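Local coordinates for ferric iron-binding protein HitA (Pseudomonas aeruginosa PAO1, PDB 6IWF), which binds ferric iron and, as a member of the bacterial solute-binding protein family, probably delivers it to an uptake system, at residues Leu84-Pro87 against Glu88-Gly91; Phe247-Glu251 against Glu252-Ala256; Glu263-Arg267 against Lys268-Ala272. All coordinates share one frame; numbering follows the deposited sequence.

How the contacts relate
Contacts 1, 2 and 3 all border strand 97-108 or the chain leading into it, but at different depths. Contact 1 is a surface turn in the loop leading to that strand, held by backbone bonds and a bridging water, with two like-charged carboxylates side by side. Contact 2, partly buried, joins the end of helix 238-248 to helix 251-258 through a serine cap and a buried glutamine. Contact 3, also partly buried, follows the chain onward to strand 264-265, which pairs with strand 97-108, and relies more on apolar packing round a proline. V85 CG1 packs on L249 CD2 between contacts 1 and 2, while L84 O probably accepts a hydrogen bond from K268 N between contacts 1 and 3.

Contact 1: residues Leu84-Pro87 against Glu88-Gly91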
loop_
_atom_site.group_PDB
_atom_site.type_symbol
_atom_site.label_atom_id
_atom_site.label_comp_id
_atom_site.label_asym_id
_atom_site.label_seq_id
_atom_site.Cartn_x
_atom_site.Cartn_y
_atom_site.Cartn_z
ATOM N N LEU A 84 9.840 -11.551 13.306
ATOM C CA LEU A 84 9.972 -11.913 11.903
ATOM C C LEU A 84 10.218 -10.717 10.988
ATOM O O LEU A 84 10.549 -10.931 9.816
ATOM C CB LEU A 84 8.726 -12.674 11.445
ATOM C CG LEU A 84 8.470 -14.034 12.125
ATOM C CD1 LEU A 84 7.110 -14.570 11.736
ATOM C CD2 LEU A 84 9.561 -15.050 11.782
ATOM N N VAL A 85 10.082 -9.479 11.485
ATOM C CA VAL A 85 10.266 -8.277 10.670
ATOM C C VAL A 85 11.093 -7.247 11.432
ATOM O O VAL A 85 11.237 -7.301 12.655
ATOM C CB VAL A 85 8.915 -7.644 10.228
ATOM C CG1 VAL A 85 7.986 -8.691 9.620
ATOM C CG2 VAL A 85 8.236 -6.920 11.396
ATOM N N GLU A 86 11.632 -6.285 10.686
ATOM C CA GLU A 86 12.356 -5.194 11.311
ATOM C C GLU A 86 11.407 -4.319 12.134
ATOM O O GLU A 86 10.239 -4.135 11.769
ATOM C CB GLU A 86 13.066 -4.355 10.247
ATOM C CG GLU A 86 13.970 -5.164 9.318
ATOM C CD GLU A 86 15.298 -5.543 9.960
ATOM O OE1 GLU A 86 15.586 -5.064 11.079
ATOM O OE2 GLU A 86 16.053 -6.323 9.346
ATOM N N PRO A 87 11.888 -3.761 13.249
ATOM C CA PRO A 87 10.996 -2.994 14.141
ATOM C C PRO A 87 10.308 -1.818 13.472
ATOM O O PRO A 87 9.186 -1.470 13.859
ATOM C CB PRO A 87 11.939 -2.524 15.259
ATOM C CG PRO A 87 13.107 -3.438 15.195
ATOM C CD PRO A 87 13.260 -3.850 13.768
ATOM N N GLU A 88 10.947 -1.182 12.487
ATOM C CA GLU A 88 10.323 -0.068 11.786
ATOM C C GLU A 88 9.142 -0.507 10.928
ATOM O O GLU A 88 8.381 0.352 10.468
ATOM C CB GLU A 88 11.354 0.647 10.904
ATOM C CG GLU A 88 11.998 -0.252 9.847
ATOM C CD GLU A 88 13.321 -0.853 10.302
ATOM O OE1 GLU A 88 13.507 -1.061 11.526
ATOM O OE2 GLU A 88 14.182 -1.122 9.433
ATOM N N HIS A 89 8.981 -1.810 10.702
ATOM C CA HIS A 89 7.909 -2.364 9.882
ATOM C C HIS A 89 6.797 -2.982 10.721
ATOM O O HIS A 89 6.048 -3.832 10.225
ATOM C CB HIS A 89 8.471 -3.405 8.916
ATOM C CG HIS A 89 9.433 -2.840 7.921
ATOM N ND1 HIS A 89 10.488 -3.564 7.411
ATOM C CD2 HIS A 89 9.504 -1.614 7.350
ATOM C CE1 HIS A 89 11.163 -2.812 6.560
ATOM N NE2 HIS A 89 10.588 -1.624 6.505
ATOM N N ALA A 90 6.692 -2.592 11.987
ATOM C CA ALA A 90 5.603 -3.006 12.851
ATOM C C ALA A 90 5.081 -1.792 13.605
ATOM O O ALA A 90 5.727 -0.743 13.654
ATOM C CB ALA A 90 6.049 -4.090 13.836
ATOM N N GLY A 91 3.892 -1.936 14.179
ATOM C CA GLY A 91 3.373 -0.888 15.042
ATOM C C GLY A 91 4.261 -0.651 16.249
ATOM O O GLY A 91 4.910 -1.564 16.765
HETATM O O HOH W 1 11.196 -6.383 7.551
#
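E86 O accepts the backbone N of H89 at 2.9 Å, and P87 O takes that of A90 in a weak bond, two successive i to i+3 links that wind the chain through a turn of 3-10 helix at P87 and E88. This turn belongs to the loop between helix 79-82 and strand 97-108 of the solute-binding-protein fold, at the surface and away from the iron site. In the first link the donor stands above the E86 carbonyl plane, 46° out of it, so it does not use a lone pair. The side chains of E86 and E88 run alongside each other in the same direction, with their carboxylate planes 33° apart. A chi1 of 59° at E88 and a bend at chi2 bring its CD to 3.5 Å from E86 CB. E88 OE1 also lies 3.6 Å from P87 CD, so this carboxylate rests on the aliphatic parts of two residues. E86 OE1 and E88 OE2 are 4.5 Å apart, a like-charge approach that the nearby K268, touching E86, may partly offset. V85, which is buried, packs its CG2 against A90 CB at 4.3 Å. On the imidazole of H89, E88 CG lies over one face near the rim, 3.8 Å above the plane, while E86 CB approaches obliquely. M266 touches the same histidine from outside the turn. At the ring edge and in its plane, one water hydrogen-bonds to H89 ND1 at 2.9 Å and accepts from E86 N at 3.2 Å, tethering the imidazole to the start of the turn.

Contact 2: residues Phe247-Glu251 against Glu252-Ala256; sequences FMLSE and EGQKA
The F247 ring has G253 CA over one face, offset toward the rim and 4.1 Å above the plane, and the E252 carboxylate at its edge. E252 OE1 sits in the ring plane 3.7 Å from F247 CE1; the planes are 77° apart, and CD and both oxygens of the carboxylate lie along the CE1-CZ side of the ring. A further flat group, the Q254 amide, has the methyl L249 CD2 beside it and gives NE2 to M248 O at 2.9 Å, with that oxygen 16° out of the amide plane. S250 is the N-cap of helix 251-258. With chi1 at 69°, its OG is placed to accept G253 N at 3.0 Å while donating to F247 O at 2.7 Å, in the carbonyl plane and on a lone pair. F247 O also accepts S250 N, and G253 CA, which carries no side chain, comes within 3.3 Å of this same oxygen in a CA-H...O contact. One hydroxyl thus ties the last turn of helix 238-248 to the first of the next helix. The helical bond from Q254 N to S250 O is nearly straight. One residue on, E251 and K255 run side by side, with E251 OE1 3.9 Å from K255 CE and their charged atoms not in contact. F247 and M248 pack on I19 of helix 13-27, L249 on I97 and I99 of strand 97-108, and Q254 bonds through NE2 to I99 O and through OE1 to R267 N beyond strand 264-265.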
loop_
_atom_site.group_PDB
_atom_site.type_symbol
_atom_site.label_atom_id
_atom_site.label_comp_id
_atom_site.label_asym_id
_atom_site.label_seq_id
_atom_site.Cartn_x
_atom_site.Cartn_y
_atom_site.Cartn_z
ATOM N N PHE A 247 1.534 -16.914 10.240
ATOM C CA PHE A 247 1.670 -17.649 8.988
ATOM C C PHE A 247 1.808 -16.700 7.800
ATOM O O PHE A 247 2.475 -17.036 6.812
ATOM C CB PHE A 247 0.486 -18.605 8.816
ATOM C CG PHE A 247 0.500 -19.364 7.532
ATOM C CD1 PHE A 247 1.297 -20.490 7.388
ATOM C CD2 PHE A 247 -0.283 -18.956 6.464
ATOM C CE1 PHE A 247 1.318 -21.186 6.198
ATOM C CE2 PHE A 247 -0.270 -19.652 5.272
ATOM C CZ PHE A 247 0.533 -20.779 5.147
ATOM N N MET A 248 1.235 -15.498 7.891
ATOM C CA MET A 248 1.402 -14.535 6.808
ATOM C C MET A 248 2.862 -14.161 6.613
ATOM O O MET A 248 3.250 -13.753 5.513
ATOM C CB MET A 248 0.571 -13.279 7.085
ATOM C CG MET A 248 -0.915 -13.549 7.233
ATOM S SD MET A 248 -1.772 -11.989 7.566
ATOM C CE MET A 248 -1.763 -11.292 5.908
ATOM N N LEU A 249 3.671 -14.269 7.666
ATOM C CA LEU A 249 5.086 -13.927 7.639
ATOM C C LEU A 249 5.980 -15.161 7.634
ATOM O O LEU A 249 7.202 -15.027 7.760
ATOM C CB LEU A 249 5.441 -13.039 8.824
ATOM C CG LEU A 249 4.921 -11.623 8.612
ATOM C CD1 LEU A 249 4.791 -10.934 9.953
ATOM C CD2 LEU A 249 5.858 -10.861 7.677
ATOM N N SER A 250 5.400 -16.349 7.520
ATOM C CA SER A 250 6.217 -17.524 7.241
ATOM C C SER A 250 6.708 -17.493 5.793
ATOM O O SER A 250 6.182 -16.769 4.945
ATOM C CB SER A 250 5.428 -18.809 7.496
ATOM O OG SER A 250 4.391 -18.985 6.546
ATOM N N GLU A 251 7.735 -18.299 5.511
ATOM C CA GLU A 251 8.201 -18.415 4.132
ATOM C C GLU A 251 7.068 -18.832 3.197
ATOM O O GLU A 251 6.917 -18.278 2.103
ATOM C CB GLU A 251 9.366 -19.405 4.048
ATOM C CG GLU A 251 10.445 -18.991 3.062
ATOM C CD GLU A 251 11.232 -20.173 2.523
ATOM O OE1 GLU A 251 11.331 -20.304 1.282
ATOM O OE2 GLU A 251 11.754 -20.967 3.340
ATOM N N GLU A 252 6.250 -19.799 3.617
ATOM C CA GLU A 252 5.156 -20.259 2.772
ATOM C C GLU A 252 4.088 -19.182 2.596
ATOM O O GLU A 252 3.553 -19.005 1.495
ATOM C CB GLU A 252 4.550 -21.529 3.369
ATOM C CG GLU A 252 3.352 -22.061 2.622
ATOM C CD GLU A 252 2.714 -23.255 3.323
ATOM O OE1 GLU A 252 3.288 -23.733 4.326
ATOM O OE2 GLU A 252 1.641 -23.702 2.873
ATOM N N GLY A 253 3.750 -18.466 3.670
ATOM C CA GLY A 253 2.731 -17.431 3.562
ATOM C C GLY A 253 3.187 -16.262 2.706
ATOM O O GLY A 253 2.456 -15.793 1.832
ATOM N N GLN A 254 4.407 -15.786 2.939
ATOM C CA GLN A 254 4.938 -14.708 2.107
ATOM C C GLN A 254 4.939 -15.102 0.635
ATOM O O GLN A 254 4.609 -14.290 -0.239
ATOM C CB GLN A 254 6.341 -14.335 2.567
ATOM C CG GLN A 254 6.386 -13.730 3.962
ATOM C CD GLN A 254 6.192 -12.231 3.937
ATOM O OE1 GLN A 254 7.136 -11.484 3.693
ATOM N NE2 GLN A 254 4.968 -11.779 4.202
ATOM N N LYS A 255 5.288 -16.355 0.332
ATOM C CA LYS A 255 5.302 -16.766 -1.068
ATOM C C LYS A 255 3.897 -16.773 -1.655
ATOM O O LYS A 255 3.695 -16.328 -2.789
ATOM C CB LYS A 255 5.972 -18.134 -1.208
ATOM C CG LYS A 255 7.462 -18.090 -0.929
ATOM C CD LYS A 255 8.222 -19.219 -1.609
ATOM C CE LYS A 255 9.661 -18.807 -1.886
ATOM N NZ LYS A 255 9.729 -17.731 -2.920
ATOM N N ALA A 256 2.903 -17.237 -0.886
ATOM C CA ALA A 256 1.523 -17.194 -1.358
ATOM C C ALA A 256 1.084 -15.764 -1.639
ATOM O O ALA A 256 0.446 -15.483 -2.662
ATOM C CB ALA A 256 0.597 -17.840 -0.324
#

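Contact 3: residues Glu263-Arg267 against Lys268-Ala272; sequences EYPMR and KGMQA
The P265 ring and the A272 methyl form the close-packed end of this reversal: P265 CD lies 3.7 Å from A272 CB. The same methyl reaches Y264 CD1, also at 3.7 Å, approaching the phenol obliquely, so A272 is set between two consecutive residues of strand 264-265. Further along, P265 CG meets M270 CG at 3.7 Å and the carbonyl M270 O at 3.6 Å. The methionine gets there because its CG is anti to the backbone N (chi1 -170°); beyond CG the chain leads away to touch Q254 and K255 of helix 251-258. The reversal itself is a type II beta turn from R267 to M270, with K268 and G269 at its corners and G269 at the positive phi of 82° this turn requires. M270 N donates to R267 O at 3.2 Å, the donor tilted 33° from the carbonyl plane. Y264 and M266 bond through their backbones to strand 97-108, while E263, whose OE2 is hydrogen-bonded to T100 and salt-bridged to R102, comes near Y196, an iron ligand. The turn end is looser and more exposed: the extended R267 side chain passes across M270, R267 CD lying 3.9 Å from M270 SD, before its NH1 hydrogen-bonds to L249 O. K268, bent at chi3 and chi4, leads away from the turn, its NZ making a weak hydrogen bond to V85 O; G269 in the turn and Q271 just after it are exposed.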
loop_
_atom_site.group_PDB
_atom_site.type_symbol
_atom_site.label_atom_id
_atom_site.label_comp_id
_atom_site.label_asym_id
_atom_site.label_seq_id
_atom_site.Cartn_x
_atom_site.Cartn_y
_atom_site.Cartn_z
ATOM N N GLU A 263 5.332 -7.300 -4.807
ATOM C CA GLU A 263 5.685 -6.412 -3.712
ATOM C C GLU A 263 6.926 -6.965 -3.025
ATOM O O GLU A 263 7.456 -8.016 -3.401
ATOM C CB GLU A 263 4.509 -6.247 -2.740
ATOM C CG GLU A 263 3.285 -5.658 -3.451
ATOM C CD GLU A 263 2.183 -5.189 -2.519
ATOM O OE1 GLU A 263 0.999 -5.424 -2.847
ATOM O OE2 GLU A 263 2.488 -4.565 -1.484
ATOM N N TYR A 264 7.391 -6.244 -2.023
ATOM C CA TYR A 264 8.604 -6.663 -1.319
ATOM C C TYR A 264 8.248 -7.337 -0.006
ATOM O O TYR A 264 7.490 -6.771 0.801
ATOM C CB TYR A 264 9.499 -5.462 -1.051
ATOM C CG TYR A 264 9.967 -4.766 -2.300
ATOM C CD1 TYR A 264 11.147 -5.157 -2.930
ATOM C CD2 TYR A 264 9.244 -3.719 -2.848
ATOM C CE1 TYR A 264 11.582 -4.515 -4.085
ATOM C CE2 TYR A 264 9.679 -3.069 -3.996
ATOM C CZ TYR A 264 10.846 -3.480 -4.610
ATOM O OH TYR A 264 11.272 -2.839 -5.755
ATOM N N PRO A 265 8.774 -8.525 0.274
ATOM C CA PRO A 265 8.401 -9.216 1.514
ATOM C C PRO A 265 8.955 -8.516 2.748
ATOM O O PRO A 265 10.048 -7.938 2.731
ATOM C CB PRO A 265 9.024 -10.610 1.345
ATOM C CG PRO A 265 10.155 -10.398 0.391
ATOM C CD PRO A 265 9.710 -9.302 -0.552
ATOM N N MET A 266 8.188 -8.582 3.843
ATOM C CA MET A 266 8.635 -7.982 5.091
ATOM C C MET A 266 9.307 -8.980 6.025
ATOM O O MET A 266 9.977 -8.552 6.966
ATOM C CB MET A 266 7.472 -7.298 5.818
ATOM C CG MET A 266 6.926 -6.058 5.072
ATOM S SD MET A 266 7.960 -4.587 5.224
ATOM C CE MET A 266 9.207 -4.798 3.952
ATOM N N ARG A 267 9.169 -10.276 5.755
ATOM C CA ARG A 267 9.887 -11.304 6.498
ATOM C C ARG A 267 11.382 -11.114 6.304
ATOM O O ARG A 267 11.868 -11.082 5.166
ATOM C CB ARG A 267 9.457 -12.686 6.014
ATOM C CG ARG A 267 10.188 -13.838 6.691
ATOM C CD ARG A 267 9.834 -15.160 6.035
ATOM N NE ARG A 267 10.673 -16.248 6.540
ATOM C CZ ARG A 267 10.520 -16.834 7.726
ATOM N NH1 ARG A 267 9.553 -16.448 8.547
ATOM N NH2 ARG A 267 11.337 -17.816 8.096
ATOM N N LYS A 268 12.100 -10.951 7.417
ATOM C CA LYS A 268 13.539 -10.737 7.363
ATOM C C LYS A 268 14.220 -11.888 6.639
ATOM O O LYS A 268 13.861 -13.054 6.824
ATOM C CB LYS A 268 14.104 -10.604 8.773
ATOM C CG LYS A 268 13.813 -9.270 9.421
ATOM C CD LYS A 268 14.708 -9.033 10.618
ATOM C CE LYS A 268 14.036 -9.464 11.899
ATOM N NZ LYS A 268 14.335 -8.520 13.015
ATOM N N GLY A 269 15.198 -11.549 5.797
ATOM C CA GLY A 269 15.978 -12.535 5.076
ATOM C C GLY A 269 15.335 -13.063 3.818
ATOM O O GLY A 269 15.926 -13.917 3.147
ATOM N N MET A 270 14.146 -12.589 3.476
ATOM C CA MET A 270 13.457 -13.002 2.269
ATOM C C MET A 270 13.685 -11.979 1.161
ATOM O O MET A 270 13.639 -10.766 1.395
ATOM C CB MET A 270 11.966 -13.167 2.548
ATOM C CG MET A 270 11.219 -13.820 1.432
ATOM S SD MET A 270 9.873 -14.772 2.108
ATOM C CE MET A 270 9.557 -15.887 0.747
ATOM N N GLN A 271 13.952 -12.472 -0.040
ATOM C CA GLN A 271 14.159 -11.608 -1.189
ATOM C C GLN A 271 12.878 -11.528 -2.003
ATOM O O GLN A 271 12.070 -12.460 -2.019
ATOM C CB GLN A 271 15.306 -12.113 -2.072
ATOM C CG GLN A 271 16.595 -12.442 -1.313
ATOM C CD GLN A 271 17.318 -11.198 -0.816
ATOM O OE1 GLN A 271 17.760 -10.364 -1.608
ATOM N NE2 GLN A 271 17.439 -11.070 0.504
ATOM N N ALA A 272 12.694 -10.397 -2.669
ATOM C CA ALA A 272 11.571 -10.247 -3.569
ATOM C C ALA A 272 11.838 -10.978 -4.888
ATOM O O ALA A 272 12.936 -11.490 -5.142
ATOM C CB ALA A 272 11.291 -8.767 -3.829
#